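Local coordinates for protein D-aminopeptidase (Bacillus subtilis, PDB 1HI9) that hydrolyses N-terminal residues from peptides containing D-amino acids, using two zinc ions per subunit inside the central chamber of a homodecamer, at residues K174-I177 with A181-C184. Residues are numbered along the deposited sequence; the frame is centred on the assembly and turned at random.
Sequences KQTI and AVKC
Gln175 and Lys183 face each other as an antiparallel hydrogen-bonded pair: Gln175 N gives a nearly straight bond (176°) to Lys183 O at 2.7 Å, and Lys183 N returns one to Gln175 O at 2.8 Å. Toward the turn, Ile177 N bonds to Ala181 O at 2.9 Å, lying 33° out of that carbonyl's plane; the chain turns a corner at Ile177. Lys174 with Cys184 and Thr176 with Val182 are the non-hydrogen-bonded pairs, and all four turn their side chains to one face. There the apolar stem of Lys174 packs on a valine methyl, CD to Val182 CG2 at 4.0 Å. This beta hairpin ends the mixed sheet within the chain, but strand 181-184 also pairs antiparallel with a strand of a second subunit, carrying the sheet across the decamer interface. Lys174 is buried, its extended chain taking NZ to the backbone carbonyl oxygens of Ile12, Leu15 and Glu10, which also binds zinc. The hydroxyl of Thr176 suits two partners, Asp154 OD2 and the backbone N of Val112. On the other face, partly exposed Gln175 and Lys183 send flexible polar ends away, while branched Ile177 meets small Ala181, CB to CB 4.3 Å.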
loop_
_atom_site.group_PDB
_atom_site.type_symbol
_atom_site.label_atom_id
_atom_site.label_comp_id
_atom_site.label_asym_id
_atom_site.label_seq_id
_atom_site.Cartn_x
_atom_site.Cartn_y
_atom_site.Cartn_z
ATOM N N LYS A 174 15.526 -14.682 -33.107
ATOM C CA LYS A 174 15.954 -13.324 -32.811
ATOM C C LYS A 174 17.462 -13.274 -32.571
ATOM O O LYS A 174 18.074 -14.285 -32.239
ATOM C CB LYS A 174 15.197 -12.783 -31.585
ATOM C CG LYS A 174 15.302 -13.654 -30.338
ATOM C CD LYS A 174 14.454 -13.105 -29.208
ATOM C CE LYS A 174 14.442 -14.056 -28.014
ATOM N NZ LYS A 174 13.567 -13.577 -26.886
ATOM N N GLN A 175 18.047 -12.093 -32.749
ATOM C CA GLN A 175 19.477 -11.891 -32.556
ATOM C C GLN A 175 19.741 -11.135 -31.260
ATOM O O GLN A 175 19.139 -10.089 -31.008
ATOM C CB GLN A 175 20.067 -11.081 -33.711
ATOM C CG GLN A 175 19.929 -11.722 -35.071
ATOM C CD GLN A 175 20.751 -12.983 -35.205
ATOM O OE1 GLN A 175 21.952 -12.984 -34.922
ATOM N NE2 GLN A 175 20.117 -14.063 -35.658
ATOM N N THR A 176 20.649 -11.662 -30.442
ATOM C CA THR A 176 20.988 -11.033 -29.170
ATOM C C THR A 176 21.916 -9.828 -29.343
ATOM O O THR A 176 22.920 -9.912 -30.041
ATOM C CB THR A 176 21.670 -12.051 -28.234
ATOM O OG1 THR A 176 20.697 -12.987 -27.755
ATOM C CG2 THR A 176 22.339 -11.342 -27.063
ATOM N N ILE A 177 21.562 -8.711 -28.717
ATOM C CA ILE A 177 22.387 -7.512 -28.755
ATOM C C ILE A 177 22.968 -7.289 -27.348
ATOM O O ILE A 177 24.117 -6.867 -27.199
ATOM C CB ILE A 177 21.573 -6.279 -29.209
ATOM C CG1 ILE A 177 21.147 -6.466 -30.675
ATOM C CG2 ILE A 177 22.407 -4.996 -29.059
ATOM C CD1 ILE A 177 20.271 -5.333 -31.223
ATOM N N ALA A 181 18.191 -7.015 -24.720
ATOM C CA ALA A 181 17.937 -6.355 -26.004
ATOM C C ALA A 181 18.181 -7.306 -27.160
ATOM O O ALA A 181 19.144 -8.073 -27.157
ATOM C CB ALA A 181 18.832 -5.129 -26.143
ATOM N N VAL A 182 17.312 -7.251 -28.154
ATOM C CA VAL A 182 17.462 -8.124 -29.302
ATOM C C VAL A 182 16.936 -7.502 -30.585
ATOM O O VAL A 182 16.191 -6.523 -30.566
ATOM C CB VAL A 182 16.722 -9.469 -29.090
ATOM C CG1 VAL A 182 17.333 -10.237 -27.926
ATOM C CG2 VAL A 182 15.248 -9.215 -28.842
ATOM N N LYS A 183 17.370 -8.060 -31.702
ATOM C CA LYS A 183 16.910 -7.637 -33.009
ATOM C C LYS A 183 16.082 -8.850 -33.390
ATOM O O LYS A 183 16.621 -9.954 -33.532
ATOM C CB LYS A 183 18.081 -7.469 -33.969
ATOM C CG LYS A 183 17.683 -7.221 -35.416
ATOM C CD LYS A 183 18.904 -7.316 -36.324
ATOM C CE LYS A 183 18.518 -7.382 -37.787
ATOM N NZ LYS A 183 19.688 -7.763 -38.623
ATOM N N CYS A 184 14.777 -8.654 -33.529
ATOM C CA CYS A 184 13.888 -9.768 -33.833
ATOM C C CYS A 184 13.138 -9.718 -35.146
ATOM O O CYS A 184 13.059 -8.685 -35.800
ATOM C CB CYS A 184 12.889 -9.950 -32.686
ATOM S SG CYS A 184 12.408 -8.419 -31.834
#